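Local structure of D-isomer specific 2-hydroxyacid dehydrogenase family protein (Aeromonas salmonicida subsp. salmonicida, 3HG7) at residues 17-20 and 21-25; 93-96 and 97-101; 295-298 and 299-303. The protein probably acts as an NAD-dependent oxidoreductase of the D-isomer specific 2-hydroxyacid dehydrogenase family, although its own substrate is not established. The protein carries 1 engineered substitution. All blocks are in the same frame, centred on the assembly; numbering follows the deposited sequence. Where two conformers were deposited one is given.

Contact 1. Residues 17-20 and 21-25; sequences HYER and LLKAA
K23 runs alongside E19 one helical turn earlier, the two side chains pointing the same way. CB of K23 lies 3.2 Å from O of E19, and CG is close to the same oxygen. CD lies between that oxygen and CG of E19, and CE is the first atom whose nearest neighbour is the side chain, 3.9 Å from CG. Extended torsions beyond CG carry NZ up beside the carboxylate, yet at 4.1 Å from OE2 of E19 the opposite charges stay too far apart for a salt bridge. The carboxylate's stronger partner is R34, which forms a salt bridge to OE1. Helix 15-24, which carries these residues, is the crossover of the beta-alpha-beta unit between strands 6-11 and 30-34. K23 N donates to O of E19 (2.9 Å), and L21 N donates to O of H17 (3.0 Å), the latter nearly in line with the C=O. On another flank, CG of H17 is anti to the backbone N (chi1 -158°), bringing CD2 of the imidazole to 3.5 Å from CD1 of L21. Y18 and L22 occupy the buried side, both packing on M52 of strand 50-53, with L22 N bonded to O of Y18 at 2.8 Å.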
ATOM      1  N   HIS A  17     -19.370  -7.063  -7.723  1.00 14.82           N
ATOM      2  CA  HIS A  17     -19.190  -7.589  -6.376  1.00 16.25           C
ATOM      3  C   HIS A  17     -19.804  -6.603  -5.364  1.00 15.57           C
ATOM      4  O   HIS A  17     -20.585  -6.998  -4.504  1.00 16.37           O
ATOM      5  CB  HIS A  17     -17.698  -7.807  -6.097  1.00 18.15           C
ATOM      6  CG  HIS A  17     -17.407  -8.793  -5.002  1.00 20.81           C
ATOM      7  ND1 HIS A  17     -16.171  -9.396  -4.845  1.00 19.90           N
ATOM      8  CD2 HIS A  17     -18.199  -9.301  -4.028  1.00 20.16           C
ATOM      9  CE1 HIS A  17     -16.213 -10.207  -3.799  1.00 21.58           C
ATOM     10  NE2 HIS A  17     -17.436 -10.170  -3.289  1.00 20.06           N
ATOM     11  N   TYR A  18     -19.471  -5.323  -5.481  1.00 13.32           N
ATOM     12  CA  TYR A  18     -20.069  -4.327  -4.549  1.00 13.09           C
ATOM     13  C   TYR A  18     -21.595  -4.308  -4.582  1.00 14.22           C
ATOM     14  O   TYR A  18     -22.260  -4.179  -3.527  1.00 14.41           O
ATOM     15  CB  TYR A  18     -19.497  -2.915  -4.788  1.00 12.83           C
ATOM     16  CG  TYR A  18     -18.088  -2.807  -4.265  1.00 14.97           C
ATOM     17  CD1 TYR A  18     -17.812  -3.069  -2.909  1.00 13.81           C
ATOM     18  CD2 TYR A  18     -17.033  -2.434  -5.099  1.00 13.00           C
ATOM     19  CE1 TYR A  18     -16.501  -3.019  -2.422  1.00 15.10           C
ATOM     20  CE2 TYR A  18     -15.741  -2.356  -4.622  1.00 14.67           C
ATOM     21  CZ  TYR A  18     -15.476  -2.647  -3.277  1.00 14.42           C
ATOM     22  OH  TYR A  18     -14.184  -2.569  -2.769  1.00 15.23           O
ATOM     23  N   GLU A  19     -22.159  -4.373  -5.786  1.00 15.34           N
ATOM     24  CA  GLU A  19     -23.623  -4.322  -5.926  1.00 16.69           C
ATOM     25  C   GLU A  19     -24.289  -5.508  -5.230  1.00 17.40           C
ATOM     26  O   GLU A  19     -25.305  -5.326  -4.547  1.00 18.34           O
ATOM     27  CB  GLU A  19     -24.029  -4.256  -7.404  1.00 17.88           C
ATOM     28  CG  GLU A  19     -25.525  -4.206  -7.657  1.00 22.27           C
ATOM     29  CD  GLU A  19     -25.856  -4.025  -9.127  1.00 20.41           C
ATOM     30  OE1 GLU A  19     -25.417  -4.859  -9.932  1.00 22.66           O
ATOM     31  OE2 GLU A  19     -26.556  -3.050  -9.464  1.00 23.21           O
ATOM     32  N   ARG A  20     -23.717  -6.698  -5.431  1.00 17.75           N
ATOM     33  CA  ARG A  20     -24.200  -7.913  -4.779  0.50 17.61           C
ATOM     34  C   ARG A  20     -24.124  -7.748  -3.265  1.00 17.85           C
ATOM     35  O   ARG A  20     -25.104  -7.986  -2.575  1.00 18.41           O
ATOM     36  CB  ARG A  20     -23.396  -9.143  -5.220  0.50 17.10           C
ATOM     37  CG  ARG A  20     -23.645 -10.401  -4.392  0.50 27.32           C
ATOM     38  CD  ARG A  20     -23.154 -11.660  -5.094  0.50 15.53           C
ATOM     39  NE  ARG A  20     -21.717 -11.656  -5.323  0.50 26.83           N
ATOM     40  CZ  ARG A  20     -20.799 -11.733  -4.367  0.50 15.04           C
ATOM     41  NH1 ARG A  20     -21.157 -11.791  -3.091  0.50 26.41           N
ATOM     42  NH2 ARG A  20     -19.517 -11.736  -4.693  0.50 26.57           N
ATOM     43  N   LEU A  21     -22.976  -7.320  -2.761  1.00 17.70           N
ATOM     44  CA  LEU A  21     -22.767  -7.207  -1.315  1.00 18.28           C
ATOM     45  C   LEU A  21     -23.681  -6.180  -0.658  1.00 18.48           C
ATOM     46  O   LEU A  21     -24.283  -6.430   0.413  1.00 18.14           O
ATOM     47  CB  LEU A  21     -21.318  -6.844  -1.038  1.00 19.06           C
ATOM     48  CG  LEU A  21     -20.261  -7.944  -1.172  1.00 16.35           C
ATOM     49  CD1 LEU A  21     -18.896  -7.330  -1.238  1.00 20.03           C
ATOM     50  CD2 LEU A  21     -20.410  -8.914   0.028  1.00 20.09           C
ATOM     51  N   LEU A  22     -23.771  -5.022  -1.295  1.00 18.21           N
ATOM     52  CA  LEU A  22     -24.628  -3.934  -0.809  1.00 18.73           C
ATOM     53  C   LEU A  22     -26.127  -4.217  -0.888  1.00 20.64           C
ATOM     54  O   LEU A  22     -26.893  -3.742  -0.043  1.00 19.80           O
ATOM     55  CB  LEU A  22     -24.275  -2.632  -1.528  1.00 17.77           C
ATOM     56  CG  LEU A  22     -23.350  -1.641  -0.812  1.00 34.60           C
ATOM     57  CD1 LEU A  22     -22.461  -2.236   0.314  1.00 18.18           C
ATOM     58  CD2 LEU A  22     -22.508  -0.880  -1.807  1.00 19.18           C
ATOM     59  N   LYS A  23     -26.545  -4.977  -1.901  1.00 22.85           N
ATOM     60  CA  LYS A  23     -27.935  -5.425  -2.013  1.00 25.24           C
ATOM     61  C   LYS A  23     -28.265  -6.463  -0.932  1.00 26.97           C
ATOM     62  O   LYS A  23     -29.416  -6.572  -0.501  1.00 27.46           O
ATOM     63  CB  LYS A  23     -28.224  -6.012  -3.398  1.00 26.52           C
ATOM     64  CG  LYS A  23     -28.629  -4.985  -4.447  1.00 32.25           C
ATOM     65  CD  LYS A  23     -28.852  -5.688  -5.790  1.00 29.15           C
ATOM     66  CE  LYS A  23     -29.312  -4.726  -6.871  1.00 32.49           C
ATOM     67  NZ  LYS A  23     -29.617  -5.463  -8.135  1.00 30.77           N
ATOM     68  N   ALA A  24     -27.248  -7.206  -0.493  1.00 27.41           N
ATOM     69  CA  ALA A  24     -27.425  -8.192   0.569  1.00 29.12           C
ATOM     70  C   ALA A  24     -27.569  -7.497   1.928  1.00 30.73           C
ATOM     71  O   ALA A  24     -28.274  -7.996   2.815  1.00 30.67           O
ATOM     72  CB  ALA A  24     -26.275  -9.175   0.591  1.00 29.11           C
ATOM     73  N   ALA A  25     -26.924  -6.333   2.066  1.00 31.12           N
ATOM     74  CA  ALA A  25     -26.888  -5.582   3.329  1.00 31.99           C
ATOM     75  C   ALA A  25     -28.223  -4.931   3.692  1.00 33.19           C
ATOM     76  O   ALA A  25     -28.408  -4.501   4.839  1.00 33.63           O
ATOM     77  CB  ALA A  25     -25.799  -4.530   3.277  1.00 32.10           C
TER

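Contact 2. Residues 93-96 and 97-101; sequences TNVR and GIFGP
V95 meets I98 and F99 with a single methyl, CG1, and its side chain crosses each of theirs at about a right angle. CG1 lies 3.3 Å from CD1 of I98, a close methyl-methyl approach, shorter than carbons normally keep, and 3.4 Å from CZ of F99. Its position follows from chi1 of V95 (169°), which sets CG1 anti to the backbone N and beside the carbonyl carbon. I98 also covers one face of the F99 ring, its CG1 3.7 Å above the plane over the centre, while O of V95 lies in plane at the ring edge, 3.6 Å from CE1. G97 makes the bend between these residues: its phi of 83° is positive, a conformation that glycine, with no CB, adopts without crowding O of R96. The R96 guanidinium turns an edge to G97, with NH1 4.0 Å from CA; its NH2 also has a long, weak ion pair with D307.

The segment leads from strand 91-93 of one parallel sheet to helix 100-115, consistent with the interdomain connection of the two-domain 2-hydroxyacid dehydrogenases. V95 also packs on V289 and I292 of helix 286-301, and F99 on I151 of helix 150-161. No hydrogen bond joins 93-96 to 97-101, so what the two segments contribute to each other is mainly apolar packing, and the turn itself depends on the backbone freedom of G97.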
ATOM      1  N   THR A  93     -13.602   9.571   2.574  1.00  9.97           N
ATOM      2  CA  THR A  93     -12.946   8.547   3.401  1.00 10.41           C
ATOM      3  C   THR A  93     -12.170   7.561   2.542  1.00 11.56           C
ATOM      4  O   THR A  93     -12.536   7.288   1.401  1.00 11.00           O
ATOM      5  CB  THR A  93     -13.949   7.758   4.249  1.00  8.77           C
ATOM      6  OG1 THR A  93     -14.922   7.199   3.380  1.00 12.25           O
ATOM      7  CG2 THR A  93     -14.655   8.671   5.280  1.00 11.64           C
ATOM      8  N   ASN A  94     -11.094   7.017   3.088  1.00 11.97           N
ATOM      9  CA  ASN A  94     -10.365   6.002   2.356  1.00 13.09           C
ATOM     10  C   ASN A  94     -10.542   4.678   3.056  1.00 12.97           C
ATOM     11  O   ASN A  94     -11.408   4.562   3.937  1.00 13.24           O
ATOM     12  CB  ASN A  94      -8.908   6.412   2.204  1.00 14.57           C
ATOM     13  CG  ASN A  94      -8.132   6.306   3.503  1.00 18.59           C
ATOM     14  OD1 ASN A  94      -8.703   6.399   4.597  1.00 15.72           O
ATOM     15  ND2 ASN A  94      -6.814   6.122   3.392  1.00 15.22           N
ATOM     16  N   VAL A  95      -9.718   3.689   2.682  1.00 12.55           N
ATOM     17  CA  VAL A  95      -9.756   2.357   3.247  1.00 13.36           C
ATOM     18  C   VAL A  95      -8.505   2.204   4.122  1.00 15.31           C
ATOM     19  O   VAL A  95      -7.379   2.435   3.656  1.00 15.57           O
ATOM     20  CB  VAL A  95      -9.810   1.248   2.084  1.00 13.37           C
ATOM     21  CG1 VAL A  95      -9.587  -0.128   2.662  1.00 21.94           C
ATOM     22  CG2 VAL A  95     -11.153   1.281   1.402  1.00 22.11           C
ATOM     23  N   ARG A  96      -8.700   1.912   5.407  1.00 15.67           N
ATOM     24  CA  ARG A  96      -7.562   1.628   6.276  1.00 17.66           C
ATOM     25  C   ARG A  96      -7.780   0.440   7.202  1.00 16.24           C
ATOM     26  O   ARG A  96      -8.908   0.025   7.431  1.00 14.77           O
ATOM     27  CB  ARG A  96      -7.122   2.885   7.028  1.00 20.94           C
ATOM     28  CG  ARG A  96      -8.120   3.444   8.022  1.00 44.03           C
ATOM     29  CD  ARG A  96      -7.327   4.051   9.167  1.00 25.93           C
ATOM     30  NE  ARG A  96      -8.078   4.189  10.420  1.00 45.12           N
ATOM     31  CZ  ARG A  96      -8.403   3.185  11.237  1.00 28.46           C
ATOM     32  NH1 ARG A  96      -8.082   1.926  10.944  1.00 44.81           N
ATOM     33  NH2 ARG A  96      -9.085   3.451  12.351  1.00 45.14           N
ATOM     34  N   GLY A  97      -6.685  -0.126   7.727  1.00 15.90           N
ATOM     35  CA  GLY A  97      -6.802  -1.146   8.748  1.00 16.57           C
ATOM     36  C   GLY A  97      -7.050  -2.576   8.287  1.00 18.01           C
ATOM     37  O   GLY A  97      -7.111  -3.494   9.123  1.00 18.34           O
ATOM     38  N   ILE A  98      -7.160  -2.796   6.976  1.00 17.28           N
ATOM     39  CA  ILE A  98      -7.485  -4.131   6.501  1.00 17.43           C
ATOM     40  C   ILE A  98      -6.339  -4.782   5.707  1.00 17.19           C
ATOM     41  O   ILE A  98      -6.553  -5.810   5.083  1.00 18.09           O
ATOM     42  CB  ILE A  98      -8.777  -4.136   5.653  1.00 18.89           C
ATOM     43  CG1 ILE A  98      -8.644  -3.190   4.443  1.00 19.36           C
ATOM     44  CG2 ILE A  98     -10.010  -3.743   6.544  1.00 19.55           C
ATOM     45  CD1 ILE A  98      -9.738  -3.322   3.361  1.00 18.13           C
ATOM     46  N   PHE A  99      -5.145  -4.177   5.726  1.00 15.94           N
ATOM     47  CA  PHE A  99      -4.069  -4.602   4.830  1.00 15.04           C
ATOM     48  C   PHE A  99      -2.917  -5.292   5.528  1.00 13.88           C
ATOM     49  O   PHE A  99      -1.983  -5.686   4.852  1.00 13.60           O
ATOM     50  CB  PHE A  99      -3.519  -3.423   4.032  1.00 15.72           C
ATOM     51  CG  PHE A  99      -4.568  -2.690   3.254  1.00 16.15           C
ATOM     52  CD1 PHE A  99      -5.046  -1.460   3.708  1.00 17.04           C
ATOM     53  CD2 PHE A  99      -5.104  -3.251   2.101  1.00 16.13           C
ATOM     54  CE1 PHE A  99      -5.999  -0.779   2.990  1.00 15.79           C
ATOM     55  CE2 PHE A  99      -6.096  -2.575   1.377  1.00 16.26           C
ATOM     56  CZ  PHE A  99      -6.543  -1.334   1.849  1.00 17.02           C
ATOM     57  N   GLY A 100      -2.978  -5.424   6.855  1.00 13.31           N
ATOM     58  CA  GLY A 100      -1.895  -6.097   7.621  1.00 13.48           C
ATOM     59  C   GLY A 100      -1.527  -7.505   7.132  1.00 14.05           C
ATOM     60  O   GLY A 100      -0.388  -7.760   6.709  1.00 14.14           O
ATOM     61  N   PRO A 101      -2.468  -8.453   7.224  1.00 14.16           N
ATOM     62  CA  PRO A 101      -2.192  -9.805   6.758  1.00 14.83           C
ATOM     63  C   PRO A 101      -1.732  -9.907   5.305  1.00 13.69           C
ATOM     64  O   PRO A 101      -0.885 -10.740   4.997  1.00 13.30           O
ATOM     65  CB  PRO A 101      -3.543 -10.511   6.936  1.00 15.89           C
ATOM     66  CG  PRO A 101      -4.192  -9.822   8.048  1.00 22.65           C
ATOM     67  CD  PRO A 101      -3.673  -8.392   8.068  1.00 15.37           C
TER

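Contact 3. Residues 295-298 and 299-303; sequences RNYI and RFIDG
R299 reaches back along the helix to N296 and R295. Its chain is extended from CG to NE, which carries NH1 to OD1 of N296 for a hydrogen bond of 3.0 Å. The donor stands above the amide's carbonyl plane, 54° out of it, rather than on a lone pair. OD1 of N296 also accepts from the backbone N of D307, so two donors grip this buried oxygen, and Q72 takes the amide's ND2. CB of R295 lies over a face of the R299 guanidinium, 4.1 Å from NH1. The like charges come near too: NH2 of R299 approaches the edge of the R295 guanidinium, 4.4 Å from NE.

F300 follows, its N bonded to O of N296 at 2.8 Å, while its ring leads away from 295-298 to meet that of W70 at a tilt. These residues form the last turns of helix 286-301, packed against strands 50-53 and 70-73 of the five-stranded parallel sheet. I301 next places CG2 over one face of the Y297 ring, a CH-pi contact with the methyl 3.8 Å from the centroid and 22° off the normal, displaced toward the rim. Y297 has CG anti to its backbone N (chi1 178°), which swings the ring forward beneath that methyl; its OH makes a weak hydrogen bond to O of P28. I301 N also donates to O of Y297 at 3.0 Å.

At D302 the helical bonding thins, N reaching O of I298 only weakly at 3.5 Å. G303 leaves the helix with positive phi in a Schellman motif, its N donating to O of F300 at 3.1 Å.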
ATOM      1  N   ARG A 295     -20.404   0.141   7.759  1.00 14.46           N
ATOM      2  CA  ARG A 295     -20.207   0.709   9.108  1.00 14.81           C
ATOM      3  C   ARG A 295     -20.189   2.243   9.030  1.00 13.75           C
ATOM      4  O   ARG A 295     -20.804   2.918   9.845  1.00 11.70           O
ATOM      5  CB  ARG A 295     -18.941   0.149   9.815  1.00 16.61           C
ATOM      6  CG  ARG A 295     -19.017  -1.324  10.231  1.00 40.47           C
ATOM      7  CD  ARG A 295     -17.810  -1.761  11.114  1.00 21.21           C
ATOM      8  NE  ARG A 295     -16.575  -1.057  10.755  1.00 41.80           N
ATOM      9  CZ  ARG A 295     -15.517  -1.617  10.168  1.00 22.87           C
ATOM     10  NH1 ARG A 295     -14.455  -0.871   9.871  1.00 41.87           N
ATOM     11  NH2 ARG A 295     -15.518  -2.912   9.874  1.00 41.87           N
ATOM     12  N   ASN A 296     -19.497   2.781   8.025  1.00 14.11           N
ATOM     13  CA  ASN A 296     -19.474   4.223   7.797  1.00 13.61           C
ATOM     14  C   ASN A 296     -20.839   4.769   7.401  1.00 11.82           C
ATOM     15  O   ASN A 296     -21.198   5.879   7.782  1.00 11.06           O
ATOM     16  CB  ASN A 296     -18.416   4.596   6.750  1.00 13.48           C
ATOM     17  CG  ASN A 296     -17.086   5.047   7.377  1.00 11.63           C
ATOM     18  OD1 ASN A 296     -17.007   5.389   8.570  1.00 15.13           O
ATOM     19  ND2 ASN A 296     -16.048   5.090   6.553  1.00 14.45           N
ATOM     20  N   TYR A 297     -21.611   3.984   6.658  1.00 11.91           N
ATOM     21  CA  TYR A 297     -22.960   4.401   6.260  1.00 11.90           C
ATOM     22  C   TYR A 297     -23.855   4.613   7.488  1.00 13.06           C
ATOM     23  O   TYR A 297     -24.541   5.634   7.602  1.00 13.77           O
ATOM     24  CB  TYR A 297     -23.583   3.388   5.289  1.00 11.68           C
ATOM     25  CG  TYR A 297     -24.990   3.751   4.880  1.00 11.57           C
ATOM     26  CD1 TYR A 297     -25.222   4.694   3.890  1.00 10.27           C
ATOM     27  CD2 TYR A 297     -26.086   3.126   5.465  1.00 11.86           C
ATOM     28  CE1 TYR A 297     -26.516   5.024   3.518  1.00 11.80           C
ATOM     29  CE2 TYR A 297     -27.373   3.440   5.107  1.00 11.97           C
ATOM     30  CZ  TYR A 297     -27.591   4.399   4.140  1.00 11.59           C
ATOM     31  OH  TYR A 297     -28.875   4.735   3.762  1.00 12.57           O
ATOM     32  N   ILE A 298     -23.829   3.655   8.409  1.00 13.90           N
ATOM     33  CA  ILE A 298     -24.555   3.809   9.693  1.00 14.37           C
ATOM     34  C   ILE A 298     -24.184   5.088  10.456  1.00 14.18           C
ATOM     35  O   ILE A 298     -25.072   5.772  10.968  1.00 15.36           O
ATOM     36  CB  ILE A 298     -24.375   2.590  10.627  1.00 15.32           C
ATOM     37  CG1 ILE A 298     -24.776   1.279   9.945  1.00 20.33           C
ATOM     38  CG2 ILE A 298     -25.151   2.796  11.960  1.00 19.75           C
ATOM     39  CD1 ILE A 298     -26.145   1.256   9.315  1.00 17.02           C
ATOM     40  N   ARG A 299     -22.895   5.411  10.532  1.00 13.40           N
ATOM     41  CA  ARG A 299     -22.455   6.662  11.175  1.00 13.50           C
ATOM     42  C   ARG A 299     -22.941   7.868  10.367  1.00 11.98           C
ATOM     43  O   ARG A 299     -23.518   8.821  10.903  1.00 11.46           O
ATOM     44  CB  ARG A 299     -20.922   6.697  11.304  1.00 14.99           C
ATOM     45  CG  ARG A 299     -20.279   5.674  12.268  1.00 23.43           C
ATOM     46  CD  ARG A 299     -18.872   5.353  11.775  1.00 18.82           C
ATOM     47  NE  ARG A 299     -18.158   4.383  12.612  1.00 23.48           N
ATOM     48  CZ  ARG A 299     -17.234   3.531  12.167  1.00 21.29           C
ATOM     49  NH1 ARG A 299     -16.892   3.492  10.876  1.00 24.14           N
ATOM     50  NH2 ARG A 299     -16.648   2.692  13.016  1.00 23.23           N
ATOM     51  N   PHE A 300     -22.767   7.798   9.052  1.00 11.31           N
ATOM     52  CA  PHE A 300     -23.170   8.897   8.172  1.00  9.97           C
ATOM     53  C   PHE A 300     -24.643   9.336   8.288  1.00  9.88           C
ATOM     54  O   PHE A 300     -24.942  10.539   8.381  1.00  8.14           O
ATOM     55  CB  PHE A 300     -22.848   8.510   6.702  1.00 11.12           C
ATOM     56  CG  PHE A 300     -23.299   9.519   5.701  1.00  9.56           C
ATOM     57  CD1 PHE A 300     -22.637  10.730   5.558  1.00 12.87           C
ATOM     58  CD2 PHE A 300     -24.377   9.251   4.863  1.00 12.01           C
ATOM     59  CE1 PHE A 300     -23.072  11.688   4.608  1.00  9.21           C
ATOM     60  CE2 PHE A 300     -24.808  10.194   3.914  1.00 10.57           C
ATOM     61  CZ  PHE A 300     -24.139  11.419   3.788  1.00 13.06           C
ATOM     62  N   ILE A 301     -25.557   8.370   8.277  1.00 10.36           N
ATOM     63  CA  ILE A 301     -26.991   8.704   8.323  1.00 11.01           C
ATOM     64  C   ILE A 301     -27.446   9.118   9.720  1.00 11.66           C
ATOM     65  O   ILE A 301     -28.542   9.670   9.855  1.00 11.28           O
ATOM     66  CB  ILE A 301     -27.899   7.555   7.784  1.00 12.04           C
ATOM     67  CG1 ILE A 301     -27.833   6.346   8.718  1.00 15.38           C
ATOM     68  CG2 ILE A 301     -27.520   7.208   6.314  1.00 15.78           C
ATOM     69  CD1 ILE A 301     -28.729   5.214   8.281  1.00 15.54           C
ATOM     70  N   ASP A 302     -26.591   8.889  10.721  1.00 12.76           N
ATOM     71  CA  ASP A 302     -26.819   9.394  12.089  1.00 15.21           C
ATOM     72  C   ASP A 302     -26.114  10.729  12.342  1.00 14.42           C
ATOM     73  O   ASP A 302     -26.202  11.266  13.432  1.00 14.37           O
ATOM     74  CB  ASP A 302     -26.344   8.384  13.131  1.00 19.20           C
ATOM     75  CG  ASP A 302     -27.239   7.157  13.234  1.00 15.94           C
ATOM     76  OD1 ASP A 302     -28.370   7.149  12.704  1.00 22.88           O
ATOM     77  OD2 ASP A 302     -26.803   6.183  13.901  1.00 23.04           O
ATOM     78  N   GLY A 303     -25.400  11.256  11.347  1.00 13.23           N
ATOM     79  CA  GLY A 303     -24.610  12.475  11.533  1.00 13.17           C
ATOM     80  C   GLY A 303     -23.345  12.356  12.371  1.00 13.13           C
ATOM     81  O   GLY A 303     -22.788  13.368  12.807  1.00 13.48           O
TER

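Overall arrangement
Contacts 2 and 3 touch directly, OG1 of T93 lying 4.0 Å from ND2 of N296 in plain packing. Both of those side-chain atoms also hydrogen-bond to OE1 of Q72, which ties the end of strand 91-93 to helix 286-301. The centres of contacts 2 and 3 are about 18 Å apart. Contact 1 touches neither: its centre is about 17 Å from that of contact 3 and about 20 Å from that of contact 2. The start of helix 286-301 bridges the gap, since V289 packs on both Y18 and V95. Contact 2 lies beside a bound glycerol, about 4 Å from the F99 side chain and probably from the crystallisation liquor. F99 also touches I151, within a glycine-rich pattern consistent with NAD binding.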